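Local coordinates for outer envelope protein 64, mitochondrial (Arabidopsis thaliana, PDB 6HPG) that probably serves as a chaperone receptor in Hsp90-dependent protein targeting to mitochondria, this chain being its tetratricopeptide repeat (TPR) domain, at residues 20-25 against 51-56; 42-47 against 71-76; 76-81 against 105-110. All coordinates share one frame; numbering follows the deposited sequence.

Contact 1: 20-25 against 51-56; sequences KQWNKA and LELCCF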
loop_
_atom_site.group_PDB
_atom_site.type_symbol
_atom_site.label_atom_id
_atom_site.label_comp_id
_atom_site.label_asym_id
_atom_site.label_seq_id
_atom_site.Cartn_x
_atom_site.Cartn_y
_atom_site.Cartn_z
ATOM N N LYS A 20 -5.194 11.272 -10.099
ATOM C CA LYS A 20 -4.452 10.347 -10.994
ATOM C C LYS A 20 -3.064 10.796 -11.472
ATOM O O LYS A 20 -2.568 10.288 -12.457
ATOM C CB LYS A 20 -5.287 9.942 -12.219
ATOM C CG LYS A 20 -6.771 9.816 -11.980
ATOM C CD LYS A 20 -7.091 8.795 -10.908
ATOM C CE LYS A 20 -8.598 8.731 -10.707
ATOM N NZ LYS A 20 -8.938 8.202 -9.365
ATOM N N GLN A 21 -2.406 11.684 -10.748
ATOM C CA GLN A 21 -1.060 12.126 -11.108
ATOM C C GLN A 21 -0.069 11.196 -10.397
ATOM O O GLN A 21 0.558 11.532 -9.414
ATOM C CB GLN A 21 -0.840 13.561 -10.685
ATOM C CG GLN A 21 -1.996 14.522 -10.980
ATOM C CD GLN A 21 -1.792 15.313 -12.226
ATOM O OE1 GLN A 21 -1.449 14.756 -13.270
ATOM N NE2 GLN A 21 -1.995 16.628 -12.133
ATOM N N TRP A 22 0.079 10.007 -10.935
ATOM C CA TRP A 22 0.706 8.922 -10.179
ATOM C C TRP A 22 2.159 9.207 -9.890
ATOM O O TRP A 22 2.595 8.911 -8.780
ATOM C CB TRP A 22 0.624 7.603 -10.922
ATOM C CG TRP A 22 -0.733 7.208 -11.357
ATOM C CD1 TRP A 22 -1.082 6.838 -12.601
ATOM C CD2 TRP A 22 -1.922 7.144 -10.558
ATOM N NE1 TRP A 22 -2.421 6.534 -12.655
ATOM C CE2 TRP A 22 -2.972 6.722 -11.418
ATOM C CE3 TRP A 22 -2.213 7.407 -9.216
ATOM C CZ2 TRP A 22 -4.283 6.542 -10.982
ATOM C CZ3 TRP A 22 -3.544 7.246 -8.775
ATOM C CH2 TRP A 22 -4.557 6.803 -9.670
ATOM N N ASN A 23 2.907 9.725 -10.882
ATOM C CA ASN A 23 4.332 10.078 -10.657
ATOM C C ASN A 23 4.529 11.224 -9.679
ATOM O O ASN A 23 5.467 11.218 -8.834
ATOM C CB ASN A 23 5.020 10.465 -11.947
ATOM C CG ASN A 23 5.239 9.301 -12.823
ATOM O OD1 ASN A 23 6.055 8.444 -12.514
ATOM N ND2 ASN A 23 4.508 9.240 -13.922
ATOM N N LYS A 24 3.682 12.236 -9.836
ATOM C CA LYS A 24 3.683 13.363 -8.908
ATOM C C LYS A 24 3.457 12.858 -7.499
ATOM O O LYS A 24 4.134 13.305 -6.579
ATOM C CB LYS A 24 2.659 14.432 -9.263
ATOM C CG LYS A 24 3.214 15.493 -10.225
ATOM C CD LYS A 24 2.174 16.100 -11.166
ATOM C CE LYS A 24 2.652 16.056 -12.620
ATOM N NZ LYS A 24 1.697 16.697 -13.571
ATOM N N ALA A 25 2.529 11.914 -7.353
ATOM C CA ALA A 25 2.210 11.309 -6.057
ATOM C C ALA A 25 3.426 10.637 -5.472
ATOM O O ALA A 25 3.800 10.892 -4.332
ATOM C CB ALA A 25 1.075 10.303 -6.195
ATOM N N LEU A 51 1.529 0.756 -7.516
ATOM C CA LEU A 51 0.572 -0.168 -8.087
ATOM C C LEU A 51 -0.101 0.385 -9.353
ATOM O O LEU A 51 -0.259 -0.290 -10.348
ATOM C CB LEU A 51 -0.507 -0.472 -7.067
ATOM C CG LEU A 51 -0.135 -1.456 -5.969
ATOM C CD1 LEU A 51 -1.362 -1.796 -5.140
ATOM C CD2 LEU A 51 0.443 -2.714 -6.553
ATOM N N GLU A 52 -0.474 1.639 -9.310
ATOM C CA GLU A 52 -1.167 2.221 -10.442
ATOM C C GLU A 52 -0.266 2.376 -11.689
ATOM O O GLU A 52 -0.765 2.446 -12.793
ATOM C CB GLU A 52 -1.734 3.541 -10.002
ATOM C CG GLU A 52 -2.804 3.407 -8.917
ATOM C CD GLU A 52 -4.210 3.182 -9.477
ATOM O OE1 GLU A 52 -4.337 3.072 -10.715
ATOM O OE2 GLU A 52 -5.175 3.172 -8.681
ATOM N N LEU A 53 1.050 2.439 -11.469
ATOM C CA LEU A 53 2.065 2.536 -12.516
ATOM C C LEU A 53 2.549 1.199 -13.029
ATOM O O LEU A 53 3.359 1.162 -13.941
ATOM C CB LEU A 53 3.275 3.313 -11.984
ATOM C CG LEU A 53 3.053 4.815 -11.838
ATOM C CD1 LEU A 53 4.239 5.456 -11.121
ATOM C CD2 LEU A 53 2.816 5.461 -13.197
ATOM N N CYS A 54 2.045 0.122 -12.422
ATOM C CA CYS A 54 2.536 -1.237 -12.574
ATOM C C CYS A 54 3.959 -1.410 -12.081
ATOM O O CYS A 54 4.651 -2.329 -12.535
ATOM C CB CYS A 54 2.382 -1.728 -14.013
ATOM S SG CYS A 54 0.675 -1.553 -14.537
ATOM N N CYS A 55 4.390 -0.581 -11.125
ATOM C CA CYS A 55 5.690 -0.804 -10.476
ATOM C C CYS A 55 5.516 -1.735 -9.287
ATOM O O CYS A 55 5.649 -1.315 -8.124
ATOM C CB CYS A 55 6.317 0.525 -10.056
ATOM S SG CYS A 55 6.640 1.559 -11.478
ATOM N N PHE A 56 5.250 -3.008 -9.567
ATOM C CA PHE A 56 4.882 -3.986 -8.509
ATOM C C PHE A 56 5.990 -4.324 -7.531
ATOM O O PHE A 56 5.704 -4.493 -6.324
ATOM C CB PHE A 56 4.341 -5.256 -9.158
ATOM C CG PHE A 56 3.124 -4.998 -9.994
ATOM C CD1 PHE A 56 1.963 -4.518 -9.401
ATOM C CD2 PHE A 56 3.162 -5.132 -11.375
ATOM C CE1 PHE A 56 0.819 -4.234 -10.159
ATOM C CE2 PHE A 56 2.021 -4.827 -12.140
ATOM C CZ PHE A 56 0.856 -4.389 -11.528
#

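Contact 2: 42-47 against 71-76; sequences YYCNRA and KKNVKA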
loop_
_atom_site.group_PDB
_atom_site.type_symbol
_atom_site.label_atom_id
_atom_site.label_comp_id
_atom_site.label_asym_id
_atom_site.label_seq_id
_atom_site.Cartn_x
_atom_site.Cartn_y
_atom_site.Cartn_z
ATOM N N TYR A 42 3.179 6.716 4.944
ATOM C CA TYR A 42 3.840 7.396 3.814
ATOM C C TYR A 42 4.301 6.386 2.779
ATOM O O TYR A 42 4.046 6.551 1.582
ATOM C CB TYR A 42 5.080 8.181 4.271
ATOM C CG TYR A 42 4.886 9.386 5.153
ATOM C CD1 TYR A 42 3.667 9.695 5.724
ATOM C CD2 TYR A 42 5.993 10.174 5.484
ATOM C CE1 TYR A 42 3.543 10.771 6.531
ATOM C CE2 TYR A 42 5.871 11.284 6.275
ATOM C CZ TYR A 42 4.659 11.568 6.833
ATOM O OH TYR A 42 4.529 12.651 7.667
ATOM N N TYR A 43 4.939 5.314 3.277
ATOM C CA TYR A 43 5.291 4.145 2.475
ATOM C C TYR A 43 4.074 3.394 1.839
ATOM O O TYR A 43 4.115 3.002 0.670
ATOM C CB TYR A 43 6.147 3.144 3.303
ATOM C CG TYR A 43 7.641 3.523 3.478
ATOM C CD1 TYR A 43 8.567 3.174 2.524
ATOM C CD2 TYR A 43 8.091 4.168 4.615
ATOM C CE1 TYR A 43 9.944 3.481 2.666
ATOM C CE2 TYR A 43 9.469 4.492 4.785
ATOM C CZ TYR A 43 10.377 4.142 3.794
ATOM O OH TYR A 43 11.703 4.444 3.915
ATOM N N CYS A 44 3.033 3.184 2.629
ATOM C CA CYS A 44 1.838 2.487 2.145
ATOM C C CYS A 44 1.149 3.253 1.044
ATOM O O CYS A 44 0.662 2.661 0.077
ATOM C CB CYS A 44 0.844 2.286 3.260
ATOM S SG CYS A 44 -0.123 0.786 2.962
ATOM N N ASN A 45 1.051 4.574 1.222
ATOM C CA ASN A 45 0.542 5.430 0.182
ATOM C C ASN A 45 1.440 5.352 -1.072
ATOM O O ASN A 45 0.946 5.278 -2.191
ATOM C CB ASN A 45 0.407 6.881 0.667
ATOM C CG ASN A 45 -0.741 7.080 1.631
ATOM O OD1 ASN A 45 -1.551 6.173 1.875
ATOM N ND2 ASN A 45 -0.821 8.260 2.187
ATOM N N ARG A 46 2.745 5.370 -0.910
ATOM C CA ARG A 46 3.572 5.323 -2.097
ATOM C C ARG A 46 3.411 4.007 -2.831
ATOM O O ARG A 46 3.432 3.987 -4.065
ATOM C CB ARG A 46 5.041 5.575 -1.784
ATOM C CG ARG A 46 5.798 5.955 -3.046
ATOM C CD ARG A 46 7.204 6.424 -2.776
ATOM N NE ARG A 46 7.988 5.408 -2.081
ATOM C CZ ARG A 46 9.285 5.559 -1.767
ATOM N NH1 ARG A 46 9.984 6.645 -2.135
ATOM N NH2 ARG A 46 9.893 4.605 -1.106
ATOM N N ALA A 47 3.302 2.890 -2.078
ATOM C CA ALA A 47 2.913 1.633 -2.711
ATOM C C ALA A 47 1.696 1.753 -3.612
ATOM O O ALA A 47 1.678 1.197 -4.717
ATOM C CB ALA A 47 2.641 0.553 -1.687
ATOM N N LYS A 71 3.371 -3.308 11.921
ATOM C CA LYS A 71 2.796 -4.617 11.620
ATOM C C LYS A 71 1.321 -4.636 11.398
ATOM O O LYS A 71 0.846 -5.520 10.712
ATOM C CB LYS A 71 3.106 -5.608 12.762
ATOM C CG LYS A 71 4.367 -6.425 12.518
ATOM C CD LYS A 71 4.502 -7.614 13.463
ATOM C CE LYS A 71 5.273 -8.748 12.797
ATOM N NZ LYS A 71 5.467 -9.900 13.718
ATOM N N LYS A 72 0.579 -3.718 12.025
ATOM C CA LYS A 72 -0.872 -3.743 11.965
ATOM C C LYS A 72 -1.458 -2.903 10.806
ATOM O O LYS A 72 -2.639 -2.743 10.735
ATOM C CB LYS A 72 -1.441 -3.338 13.318
ATOM C CG LYS A 72 -1.091 -4.347 14.407
ATOM C CD LYS A 72 -1.513 -3.858 15.777
ATOM C CE LYS A 72 -1.432 -4.977 16.803
ATOM N NZ LYS A 72 -1.566 -4.462 18.196
ATOM N N ASN A 73 -0.625 -2.373 9.905
ATOM C CA ASN A 73 -1.110 -1.633 8.760
ATOM C C ASN A 73 -1.855 -2.495 7.732
ATOM O O ASN A 73 -1.232 -3.166 6.916
ATOM C CB ASN A 73 0.029 -0.912 8.030
ATOM C CG ASN A 73 -0.504 0.051 7.010
ATOM O OD1 ASN A 73 -1.164 -0.368 6.046
ATOM N ND2 ASN A 73 -0.373 1.346 7.288
ATOM N N VAL A 74 -3.177 -2.398 7.725
ATOM C CA VAL A 74 -4.003 -3.296 6.941
ATOM C C VAL A 74 -3.720 -3.165 5.454
ATOM O O VAL A 74 -3.613 -4.160 4.736
ATOM C CB VAL A 74 -5.508 -3.045 7.148
ATOM C CG1 VAL A 74 -6.338 -3.967 6.237
ATOM C CG2 VAL A 74 -5.886 -3.257 8.601
ATOM N N LYS A 75 -3.673 -1.935 4.995
ATOM C CA LYS A 75 -3.450 -1.634 3.595
ATOM C C LYS A 75 -2.112 -2.122 3.039
ATOM O O LYS A 75 -2.042 -2.466 1.875
ATOM C CB LYS A 75 -3.704 -0.145 3.311
ATOM C CG LYS A 75 -5.185 0.220 3.419
ATOM C CD LYS A 75 -5.522 1.561 2.776
ATOM C CE LYS A 75 -6.854 2.131 3.264
ATOM N NZ LYS A 75 -7.217 3.461 2.649
ATOM N N ALA A 76 -1.089 -2.239 3.879
ATOM C CA ALA A 76 0.185 -2.818 3.470
ATOM C C ALA A 76 0.065 -4.278 3.010
ATOM O O ALA A 76 0.699 -4.694 2.027
ATOM C CB ALA A 76 1.226 -2.641 4.592
#

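Contact 3: 76-81 against 105-110; sequences AYLRRG and PQNKTA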
loop_
_atom_site.group_PDB
_atom_site.type_symbol
_atom_site.label_atom_id
_atom_site.label_comp_id
_atom_site.label_asym_id
_atom_site.label_seq_id
_atom_site.Cartn_x
_atom_site.Cartn_y
_atom_site.Cartn_z
ATOM N N ALA A 76 -1.089 -2.239 3.879
ATOM C CA ALA A 76 0.185 -2.818 3.470
ATOM C C ALA A 76 0.065 -4.278 3.010
ATOM O O ALA A 76 0.699 -4.694 2.027
ATOM C CB ALA A 76 1.226 -2.641 4.592
ATOM N N TYR A 77 -0.774 -5.055 3.709
ATOM C CA TYR A 77 -1.059 -6.417 3.349
ATOM C C TYR A 77 -1.918 -6.534 2.063
ATOM O O TYR A 77 -1.604 -7.330 1.149
ATOM C CB TYR A 77 -1.657 -7.192 4.544
ATOM C CG TYR A 77 -0.712 -7.228 5.689
ATOM C CD1 TYR A 77 0.421 -8.075 5.685
ATOM C CD2 TYR A 77 -0.869 -6.386 6.741
ATOM C CE1 TYR A 77 1.349 -8.045 6.724
ATOM C CE2 TYR A 77 0.051 -6.346 7.775
ATOM C CZ TYR A 77 1.149 -7.178 7.772
ATOM O OH TYR A 77 2.020 -7.101 8.835
ATOM N N LEU A 78 -3.001 -5.750 2.008
ATOM C CA LEU A 78 -3.874 -5.678 0.820
ATOM C C LEU A 78 -3.105 -5.339 -0.440
ATOM O O LEU A 78 -3.241 -6.007 -1.452
ATOM C CB LEU A 78 -4.940 -4.626 1.026
ATOM C CG LEU A 78 -5.950 -4.914 2.162
ATOM C CD1 LEU A 78 -7.024 -3.840 2.190
ATOM C CD2 LEU A 78 -6.619 -6.247 1.979
ATOM N N ARG A 79 -2.284 -4.288 -0.353
ATOM C CA ARG A 79 -1.431 -3.826 -1.466
ATOM C C ARG A 79 -0.266 -4.764 -1.847
ATOM O O ARG A 79 -0.044 -4.993 -3.057
ATOM C CB ARG A 79 -0.915 -2.405 -1.217
ATOM C CG ARG A 79 -2.044 -1.353 -1.317
ATOM C CD ARG A 79 -1.621 0.074 -0.968
ATOM N NE ARG A 79 -2.806 0.903 -1.052
ATOM C CZ ARG A 79 -3.134 1.884 -0.236
ATOM N NH1 ARG A 79 -2.338 2.270 0.756
ATOM N NH2 ARG A 79 -4.276 2.494 -0.437
ATOM N N ARG A 80 0.462 -5.313 -0.862
ATOM C CA ARG A 80 1.495 -6.293 -1.188
ATOM C C ARG A 80 0.850 -7.531 -1.819
ATOM O O ARG A 80 1.367 -8.084 -2.807
ATOM C CB ARG A 80 2.336 -6.686 0.020
ATOM C CG ARG A 80 3.674 -7.269 -0.410
ATOM C CD ARG A 80 4.660 -7.497 0.704
ATOM N NE ARG A 80 4.213 -8.534 1.630
ATOM C CZ ARG A 80 4.880 -8.885 2.725
ATOM N NH1 ARG A 80 4.396 -9.826 3.510
ATOM N NH2 ARG A 80 6.056 -8.326 3.020
ATOM N N GLY A 81 -0.291 -7.928 -1.256
ATOM C CA GLY A 81 -1.136 -8.972 -1.826
ATOM C C GLY A 81 -1.486 -8.774 -3.281
ATOM O O GLY A 81 -1.371 -9.709 -4.086
ATOM N N PRO A 105 -11.205 -8.242 10.179
ATOM C CA PRO A 105 -12.062 -9.348 9.774
ATOM C C PRO A 105 -13.057 -9.039 8.686
ATOM O O PRO A 105 -13.365 -9.922 7.901
ATOM C CB PRO A 105 -12.784 -9.702 11.073
ATOM C CG PRO A 105 -11.774 -9.452 12.109
ATOM C CD PRO A 105 -11.054 -8.206 11.652
ATOM N N GLN A 106 -13.591 -7.818 8.643
ATOM C CA GLN A 106 -14.688 -7.510 7.723
ATOM C C GLN A 106 -14.190 -7.060 6.344
ATOM O O GLN A 106 -15.010 -6.700 5.493
ATOM C CB GLN A 106 -15.605 -6.425 8.324
ATOM C CG GLN A 106 -16.207 -6.787 9.670
ATOM C CD GLN A 106 -17.336 -7.783 9.544
ATOM O OE1 GLN A 106 -17.215 -8.927 9.983
ATOM N NE2 GLN A 106 -18.436 -7.365 8.914
ATOM N N ASN A 107 -12.874 -7.091 6.109
ATOM C CA ASN A 107 -12.309 -6.392 4.973
ATOM C C ASN A 107 -12.805 -6.998 3.695
ATOM O O ASN A 107 -12.560 -8.164 3.410
ATOM C CB ASN A 107 -10.787 -6.427 5.006
ATOM C CG ASN A 107 -10.186 -5.569 3.928
ATOM O OD1 ASN A 107 -9.930 -6.033 2.818
ATOM N ND2 ASN A 107 -9.988 -4.311 4.231
ATOM N N LYS A 108 -13.507 -6.201 2.906
ATOM C CA LYS A 108 -14.166 -6.719 1.721
ATOM C C LYS A 108 -13.151 -7.089 0.632
ATOM O O LYS A 108 -13.384 -8.032 -0.111
ATOM C CB LYS A 108 -15.227 -5.740 1.199
ATOM C CG LYS A 108 -16.643 -6.325 1.107
ATOM C CD LYS A 108 -16.824 -7.340 -0.035
ATOM C CE LYS A 108 -17.053 -8.768 0.461
ATOM N NZ LYS A 108 -16.831 -9.782 -0.614
ATOM N N THR A 109 -12.010 -6.399 0.577
ATOM C CA THR A 109 -11.093 -6.550 -0.523
ATOM C C THR A 109 -10.351 -7.802 -0.399
ATOM O O THR A 109 -10.119 -8.470 -1.399
ATOM C CB THR A 109 -10.102 -5.387 -0.589
ATOM O OG1 THR A 109 -10.800 -4.279 -1.158
ATOM C CG2 THR A 109 -8.833 -5.686 -1.440
ATOM N N ALA A 110 -9.914 -8.108 0.820
ATOM C CA ALA A 110 -9.301 -9.403 1.107
ATOM C C ALA A 110 -10.241 -10.605 0.849
ATOM O O ALA A 110 -9.796 -11.606 0.330
ATOM C CB ALA A 110 -8.777 -9.416 2.533
#

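Contact 1: 20-25 against 51-56
Trp22, Glu52 and Leu53 join two equivalent turns of the TPR solenoid. Residues 20-25 lead from helix 2-18 into helix 22-35 in TPR 1. Residues 51-56 lead from helix 40-52 into helix 56-69 in TPR 2. Both turns carry a Schellman motif, with Lys20 and Cys54 at positive phi.

The main interaction is a stack. The Glu52 side chain lies over one face of the Trp22 indole. Glu52 CB makes a CH-pi contact 3.8 Å from the centroid of the six-membered ring of Trp22, 17° off the normal. A bend at chi2 (-87°) then lays the rest of the chain along this ring, CD over the CZ2-CH2 side. The carboxylate ends nearly parallel to the indole, the planes 10° apart. OE1 of Glu52 comes to 3.5 Å from CZ2 of Trp22. Lys20 O lies 3.6 Å above the opposite face of the Trp22 ring, offset toward its rim. Tyr17 packs edge-to-face with Trp22 and also touches Glu52. With Trp22 cut back to an alanine, the Glu52 chain would probably lose this flat surface and its carboxylate be freer to turn.

Opposite charges lie near each other without touching. Lys20 NZ is 6.3 Å from Glu52 OE2 and may moderate its negative charge. Glu52 also packs on an acidic side chain of the bound peptide.

Apolar packing comes from Leu53. No hydrogen bond crosses the contact. Leu53 slides past Trp22 in the opposite direction, its CG 3.8 Å from CB of Trp22. At its edge the Leu53 methyl CD1 meets a polar atom, Asn23 OD1, at 3.8 Å.

Contact 2: 42-47 against 71-76
Cys44 points its thiol at the first turn of helix 74-86, overlapping Asn73, Lys75 and Ala76. SG is anti to the backbone N of Cys44 (chi1 -150°), which carries it across from helix 40-52. Cys44 SG lies 3.3 Å from Ala76 N and 3.5 Å from Asn73 OD1. Cys44 SG also touches CB of Lys75 at 3.7 Å and CB of Ala76 at 4.0 Å. One sulfur atom therefore makes all the side-chain contacts on its side. The two backbones are close, with the CA atoms of Cys44 and Ala76 5.7 Å apart.

Asn73 is the N-cap of helix 74-86. Its OD1 accepts from Ala76 N at 2.9 Å, with the donor tilted 29° from the carbonyl plane. The sulfur packs beside this capping bond.

Lys75 offers only its base to Cys44. Its extended chain leads away to the bound peptide, where NZ makes a salt bridge with an acidic side chain of the peptide and hydrogen bonds to the peptide backbone.

The chemistry is that of a compact sulfur packed against a buried helix start, where the Ala76 amide has its bond to Asn73 OD1, so the joint between successive repeats probably rests largely on close fit.

Contact 3: 76-81 against 105-110
Leu78 meets Asn107 and the two helical residues Thr109 and Ala110 where the third TPR repeat packs on the start of helix 108-118. The helix carrying Leu78 spans 74-86. The segments are joined by van der Waals contact alone.

Methyl-on-amide packing centres on Asn107. The two side chains approach from opposite directions, and the leucine fork meets both ends of the amide. CD1 of Leu78 is 3.6 Å from Asn107 ND2. CD2 of Leu78 is 3.4 Å from Asn107 OD1.

Apolar packing is made by the same CD2 methyl. Leu78 CD2 lies 3.9 Å from Ala110 CB and 4.1 Å from Thr109 CG2. Leu78 and Thr109 also pack on an apolar side chain of the bound peptide, so this joint helps to line the peptide groove.

Hydrogen bonds fix the amide. Asn107 is the N-cap of helix 108-118, its CG anti to the backbone N (chi1 -173°), which turns OD1 back to the first turn. ND2 donates to Glu104 OE1 and makes a weak bond to the peptide backbone. OD1 accepts a weak bond from Thr109 N. The main capping bond runs from Ala110 N to Asn107 OD1 at 2.9 Å, in the carbonyl plane and nearly straight at 170°.

The contacts follow the TPR solenoid. Contacts 1 and 2 share helix 40-52, using opposite ends of it, with centres about 15 Å apart. Contacts 2 and 3 share Ala76 and helix 74-86, their centres about 11 Å apart. A probable hydrogen bond between Lys71 O and Tyr77 OH, 2.7 Å apart, also joins them. Contacts 1 and 3 lie on opposite sides of the chain's centre, their centres about 19 Å apart, yet touch where Leu51 CD1 packs on Arg79 CG at 3.9 Å. All three reach the bound peptide. Asn45, Lys75 and Arg79 hydrogen-bond its backbone, consistent with the carboxylate clamp of Hsp90-binding TPR domains. Arg79 NH1 also bonds weakly to Cys44 O.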